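Local coordinates for nitrogen regulatory protein P-II (Thiomonas intermedia, PDB 5D4O) that binds adenine nucleotides such as ADP and AMP and, as a member of the trimeric P-II signalling family, probably regulates enzyme activity, at residues P8-E13 with V70-V75. Residues are numbered along the deposited sequence; the frame is centred on the assembly and turned at random.
Sequences PLKKLE and VPEELV
Lys10 lays its aliphatic chain over the first turn of helix 72-88, running beside the Glu72 side chain in the same direction. Its CG lies 3.7 Å from Glu72 CA, and the Lys10 side chain crosses that of Val75 at about a right angle, with Lys10 CB 3.8 Å from Val75 CG2. A bend at chi2 (-81°) turns the outer chain along the glutamate, bringing Lys10 CE to 3.4 Å from Glu72 OE2. The ion pair itself is long, Lys10 NZ to Glu72 OE2 being 3.7 Å; the stronger salt bridge of this ammonium group goes to Asp97 of strand 92-100, so Glu72 probably adds only a weaker electrostatic pull. At the root of this side chain, the backbones of Lys10 and Val70 form an antiparallel hydrogen-bonded pair: Lys10 N donates to Val70 O and Val70 N to Lys10 O, each at 2.9 Å. On the sheet face away from Lys10 and Val70, Leu9 turns its CD2 methyl onto the backbone where the strand ends, 3.6 Å from Pro71 CA. Leu12 adds a looser apolar touch, its CD1 to Val75 CG2. One water bridges the two segments, accepting from Glu72 N and donating to Pro8 O over a longer distance. This is a strand-to-helix junction of the ferredoxin-like P-II fold: strand 63-70 leaves the sheet at Pro71 and helix 72-88 returns across the face carrying Lys10 and Val70, where Leu78 packs on Val70 and Leu12. Leu9 packs against Ala69, a residue of the AMP- and ADP-binding site, while strand 92-100 borders strand 7-17 along its other edge, and Leu6 of a neighbouring subunit packs on Val75.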
loop_
_atom_site.group_PDB
_atom_site.type_symbol
_atom_site.label_atom_id
_atom_site.label_comp_id
_atom_site.label_asym_id
_atom_site.label_seq_id
_atom_site.Cartn_x
_atom_site.Cartn_y
_atom_site.Cartn_z
ATOM N N PRO A 8 -8.995 0.345 -16.063
ATOM C CA PRO A 8 -9.011 1.174 -14.843
ATOM C C PRO A 8 -9.926 0.655 -13.746
ATOM O O PRO A 8 -11.015 0.154 -14.010
ATOM C CB PRO A 8 -9.511 2.535 -15.344
ATOM C CG PRO A 8 -10.359 2.199 -16.542
ATOM C CD PRO A 8 -9.673 1.032 -17.194
ATOM N N LEU A 9 -9.489 0.807 -12.510
ATOM C CA LEU A 9 -10.273 0.436 -11.337
ATOM C C LEU A 9 -9.888 1.433 -10.242
ATOM O O LEU A 9 -8.969 2.245 -10.425
ATOM C CB LEU A 9 -9.880 -0.989 -10.880
ATOM C CG LEU A 9 -10.876 -2.179 -10.892
ATOM C CD1 LEU A 9 -10.800 -2.981 -9.632
ATOM C CD2 LEU A 9 -12.290 -1.846 -11.348
ATOM N N LYS A 10 -10.578 1.355 -9.109
ATOM C CA LYS A 10 -10.224 2.188 -7.962
ATOM C C LYS A 10 -9.761 1.256 -6.853
ATOM O O LYS A 10 -10.090 0.063 -6.861
ATOM C CB LYS A 10 -11.405 3.070 -7.526
ATOM C CG LYS A 10 -11.900 4.034 -8.612
ATOM C CD LYS A 10 -11.043 5.313 -8.724
ATOM C CE LYS A 10 -11.572 6.244 -9.800
ATOM N NZ LYS A 10 -10.785 7.495 -9.881
ATOM N N LYS A 11 -8.935 1.767 -5.929
ATOM C CA LYS A 11 -8.483 0.945 -4.818
ATOM C C LYS A 11 -8.553 1.798 -3.549
ATOM O O LYS A 11 -7.899 2.849 -3.450
ATOM C CB LYS A 11 -7.072 0.387 -5.038
ATOM C CG LYS A 11 -6.672 -0.691 -3.997
ATOM C CD LYS A 11 -5.152 -0.895 -3.879
ATOM C CE LYS A 11 -4.522 0.140 -2.966
ATOM N NZ LYS A 11 -3.066 -0.114 -2.767
ATOM N N LEU A 12 -9.378 1.354 -2.608
ATOM C CA LEU A 12 -9.499 2.030 -1.314
ATOM C C LEU A 12 -8.515 1.435 -0.332
ATOM O O LEU A 12 -8.343 0.209 -0.281
ATOM C CB LEU A 12 -10.920 1.818 -0.719
ATOM C CG LEU A 12 -12.033 2.825 -1.035
ATOM C CD1 LEU A 12 -11.886 3.482 -2.392
ATOM C CD2 LEU A 12 -13.427 2.190 -0.802
ATOM N N GLU A 13 -7.942 2.293 0.521
ATOM C CA GLU A 13 -7.165 1.887 1.695
ATOM C C GLU A 13 -7.969 2.499 2.854
ATOM O O GLU A 13 -8.109 3.721 2.926
ATOM C CB GLU A 13 -5.748 2.430 1.659
ATOM C CG GLU A 13 -4.885 1.585 0.752
ATOM C CD GLU A 13 -3.476 2.128 0.627
ATOM O OE1 GLU A 13 -2.678 1.477 -0.081
ATOM O OE2 GLU A 13 -3.196 3.235 1.147
ATOM N N VAL A 70 -12.172 -1.780 -6.151
ATOM C CA VAL A 70 -13.591 -1.641 -6.473
ATOM C C VAL A 70 -13.792 -0.890 -7.809
ATOM O O VAL A 70 -13.010 0.024 -8.103
ATOM C CB VAL A 70 -14.358 -0.913 -5.302
ATOM C CG1 VAL A 70 -14.159 -1.616 -3.954
ATOM C CG2 VAL A 70 -13.954 0.570 -5.181
ATOM N N PRO A 71 -14.899 -1.155 -8.553
ATOM C CA PRO A 71 -15.175 -0.337 -9.754
ATOM C C PRO A 71 -15.477 1.089 -9.295
ATOM O O PRO A 71 -15.971 1.278 -8.175
ATOM C CB PRO A 71 -16.420 -0.990 -10.384
ATOM C CG PRO A 71 -17.003 -1.842 -9.349
ATOM C CD PRO A 71 -15.950 -2.173 -8.328
ATOM N N GLU A 72 -15.160 2.098 -10.136
ATOM C CA GLU A 72 -15.411 3.504 -9.805
ATOM C C GLU A 72 -16.842 3.767 -9.329
ATOM O O GLU A 72 -17.023 4.586 -8.424
ATOM C CB GLU A 72 -15.066 4.427 -10.987
ATOM C CG GLU A 72 -15.199 5.918 -10.670
ATOM C CD GLU A 72 -14.597 6.886 -11.675
ATOM O OE1 GLU A 72 -14.573 6.561 -12.885
ATOM O OE2 GLU A 72 -14.158 7.981 -11.251
ATOM N N GLU A 73 -17.851 3.071 -9.922
ATOM C CA GLU A 73 -19.282 3.244 -9.578
ATOM C C GLU A 73 -19.581 2.973 -8.111
ATOM O O GLU A 73 -20.556 3.508 -7.593
ATOM C CB GLU A 73 -20.225 2.362 -10.427
ATOM C CG GLU A 73 -19.934 2.283 -11.910
ATOM C CD GLU A 73 -18.903 1.216 -12.224
ATOM O OE1 GLU A 73 -19.206 0.011 -12.054
ATOM O OE2 GLU A 73 -17.769 1.598 -12.585
ATOM N N LEU A 74 -18.756 2.151 -7.443
ATOM C CA LEU A 74 -18.980 1.810 -6.046
ATOM C C LEU A 74 -18.368 2.803 -5.068
ATOM O O LEU A 74 -18.736 2.761 -3.904
ATOM C CB LEU A 74 -18.489 0.385 -5.712
ATOM C CG LEU A 74 -19.222 -0.823 -6.309
ATOM C CD1 LEU A 74 -18.780 -2.107 -5.612
ATOM C CD2 LEU A 74 -20.743 -0.660 -6.282
ATOM N N VAL A 75 -17.414 3.647 -5.508
ATOM C CA VAL A 75 -16.753 4.637 -4.645
ATOM C C VAL A 75 -17.735 5.551 -3.907
ATOM O O VAL A 75 -17.687 5.618 -2.678
ATOM C CB VAL A 75 -15.597 5.411 -5.356
ATOM C CG1 VAL A 75 -15.003 6.485 -4.443
ATOM C CG2 VAL A 75 -14.495 4.448 -5.798
HETATM O O HOH W 1 -13.530 1.580 -12.462
#